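Local coordinates for molybdenum-binding-protein (Azotobacter vinelandii, PDB 1H9K) that binds molybdate-type oxyanions, here tungstate, and probably serves in the cytoplasmic storage or homeostasis of molybdenum, at residues Arg9-Gly14 against Val59-Ala64. Numbering follows the deposited sequence.
Sequences RNVFKG and VAVVKA. With WO4 (tungstate(VI)ion), chain C.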
loop_
_atom_site.group_PDB
_atom_site.type_symbol
_atom_site.label_atom_id
_atom_site.label_comp_id
_atom_site.label_asym_id
_atom_site.label_seq_id
_atom_site.Cartn_x
_atom_site.Cartn_y
_atom_site.Cartn_z
ATOM N N ARG A 9 -6.443 11.786 -0.632
ATOM C CA ARG A 9 -6.938 12.759 0.310
ATOM C C ARG A 9 -5.792 13.654 0.804
ATOM O O ARG A 9 -6.020 14.749 1.313
ATOM C CB ARG A 9 -7.636 12.119 1.508
ATOM C CG ARG A 9 -8.899 11.320 1.145
ATOM C CD ARG A 9 -9.951 12.255 0.560
ATOM N NE ARG A 9 -9.754 12.542 -0.837
ATOM C CZ ARG A 9 -10.149 13.628 -1.503
ATOM N NH1 ARG A 9 -10.829 14.608 -0.889
ATOM N NH2 ARG A 9 -9.891 13.761 -2.777
ATOM N N ASN A 10 -4.549 13.227 0.614
ATOM C CA ASN A 10 -3.481 14.077 1.119
ATOM C C ASN A 10 -2.546 14.496 -0.010
ATOM O O ASN A 10 -1.963 13.637 -0.677
ATOM C CB ASN A 10 -2.621 13.216 2.071
ATOM C CG ASN A 10 -3.476 12.614 3.176
ATOM O OD1 ASN A 10 -4.052 13.400 3.958
ATOM N ND2 ASN A 10 -3.669 11.342 3.303
ATOM N N VAL A 11 -2.567 15.785 -0.334
ATOM C CA VAL A 11 -1.677 16.303 -1.384
ATOM C C VAL A 11 -0.969 17.553 -0.844
ATOM O O VAL A 11 -1.654 18.522 -0.497
ATOM C CB VAL A 11 -2.507 16.679 -2.629
ATOM C CG1 VAL A 11 -1.629 17.294 -3.732
ATOM C CG2 VAL A 11 -3.237 15.498 -3.281
ATOM N N PHE A 12 0.325 17.451 -0.539
ATOM C CA PHE A 12 0.981 18.547 0.170
ATOM C C PHE A 12 2.040 19.219 -0.689
ATOM O O PHE A 12 2.770 18.493 -1.375
ATOM C CB PHE A 12 1.723 17.983 1.384
ATOM C CG PHE A 12 0.863 17.191 2.332
ATOM C CD1 PHE A 12 1.145 15.865 2.566
ATOM C CD2 PHE A 12 -0.182 17.805 2.980
ATOM C CE1 PHE A 12 0.358 15.162 3.485
ATOM C CE2 PHE A 12 -0.993 17.106 3.864
ATOM C CZ PHE A 12 -0.712 15.779 4.105
ATOM N N LYS A 13 2.051 20.558 -0.703
ATOM C CA LYS A 13 3.153 21.210 -1.434
ATOM C C LYS A 13 4.258 21.519 -0.436
ATOM O O LYS A 13 4.064 21.825 0.744
ATOM C CB LYS A 13 2.673 22.437 -2.208
ATOM C CG LYS A 13 3.695 23.331 -2.848
ATOM C CD LYS A 13 4.548 22.797 -3.985
ATOM C CE LYS A 13 4.013 23.141 -5.357
ATOM N NZ LYS A 13 4.792 22.530 -6.469
ATOM N N GLY A 14 5.511 21.421 -0.909
ATOM C CA GLY A 14 6.612 21.708 0.008
ATOM C C GLY A 14 7.865 21.929 -0.822
ATOM O O GLY A 14 7.773 21.999 -2.030
ATOM N N VAL A 59 5.261 18.284 -4.854
ATOM C CA VAL A 59 4.011 17.899 -4.189
ATOM C C VAL A 59 4.166 16.464 -3.682
ATOM O O VAL A 59 4.921 15.714 -4.301
ATOM C CB VAL A 59 2.764 18.020 -5.088
ATOM C CG1 VAL A 59 2.602 19.465 -5.614
ATOM C CG2 VAL A 59 2.772 17.088 -6.272
ATOM N N ALA A 60 3.678 16.161 -2.486
ATOM C CA ALA A 60 3.785 14.770 -1.965
ATOM C C ALA A 60 2.322 14.248 -1.957
ATOM O O ALA A 60 1.515 14.997 -1.428
ATOM C CB ALA A 60 4.387 14.775 -0.584
ATOM N N VAL A 61 2.115 13.038 -2.446
ATOM C CA VAL A 61 0.731 12.545 -2.499
ATOM C C VAL A 61 0.652 11.261 -1.676
ATOM O O VAL A 61 1.498 10.380 -1.867
ATOM C CB VAL A 61 0.365 12.275 -3.980
ATOM C CG1 VAL A 61 -1.007 11.621 -4.066
ATOM C CG2 VAL A 61 0.352 13.586 -4.787
ATOM N N VAL A 62 -0.313 11.211 -0.742
ATOM C CA VAL A 62 -0.461 9.975 0.073
ATOM C C VAL A 62 -1.926 9.569 0.100
ATOM O O VAL A 62 -2.768 10.341 0.545
ATOM C CB VAL A 62 0.041 10.219 1.509
ATOM C CG1 VAL A 62 -0.115 8.909 2.304
ATOM C CG2 VAL A 62 1.492 10.656 1.568
ATOM N N LYS A 63 -2.242 8.332 -0.332
ATOM C CA LYS A 63 -3.662 7.919 -0.298
ATOM C C LYS A 63 -4.072 7.695 1.145
ATOM O O LYS A 63 -3.319 7.150 1.962
ATOM C CB LYS A 63 -3.756 6.631 -1.111
ATOM C CG LYS A 63 -4.966 6.418 -1.999
ATOM C CD LYS A 63 -5.124 4.904 -2.257
ATOM C CE LYS A 63 -6.662 4.638 -2.369
ATOM N NZ LYS A 63 -7.087 5.103 -3.724
ATOM N N ALA A 64 -5.333 7.983 1.486
ATOM C CA ALA A 64 -5.802 7.800 2.878
ATOM C C ALA A 64 -5.605 6.447 3.510
ATOM O O ALA A 64 -5.169 6.339 4.671
ATOM C CB ALA A 64 -7.261 8.218 2.969
HETATM W W WO4 C . -8.259 8.320 -1.731
HETATM O O1 WO4 C . -8.579 6.626 -1.107
HETATM O O2 WO4 C . -7.146 9.012 -0.495
HETATM O O3 WO4 C . -7.430 8.157 -3.329
HETATM O O4 WO4 C . -9.843 9.170 -1.842
#
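Asn10-Gly14 and Val59-Val62 run antiparallel as neighbouring strands, their axes 4.5 Å apart at closest approach, with Asn10-Val62 and Phe12-Ala60 as hydrogen-bonded pairs and Val11-Val61 and Lys13-Val59 as non-hydrogen-bonded ones. The Phe12-Ala60 pair is closed by Phe12 N to Ala60 O and by Ala60 N to Phe12 O at 2.7 Å. The Asn10-Val62 pair is uneven: Val62 N reaches Asn10 O at 2.9 Å, but the return bond from Asn10 N to Val62 O is weak. The Asn10 side chain adds a second donor to that oxygen: with CG anti to the carbonyl carbon (chi1 -56°), ND2 approaches Val62 O at 3.1 Å from above the carbonyl plane, while OD1 accepts from Thr111 N. On the other face, Lys13 bends at chi2 and chi3 and lays CE and NZ against Val59 CG1, 3.9 Å from NZ; its ammonium bonds Tyr76 OH of the second subunit.

Past the last pair, Arg9 and Ala64 stay close, Arg9 CG 4.0 Å from Ala64 CB, and tungstate binds beside them. Arg9 N and Ala64 N both donate to tungstate O2, the latter at 2.9 Å and almost straight (179°). Lys63 NZ donates to tungstate O3 at 3.1 Å and also to Met113 O and Val67 O of the second subunit; a methionine here would probably leave tungstate O3 without this donor and both carbonyls without their shared ammonium. Arg9 turns its guanidinium to Glu121 of that subunit, whose Thr115 also bonds the anion. Two backbone amides and a lysine thus form part of an oxyanion site at a subunit interface of this TOBE-domain protein, where positive charge probably helps offset that of tungstate.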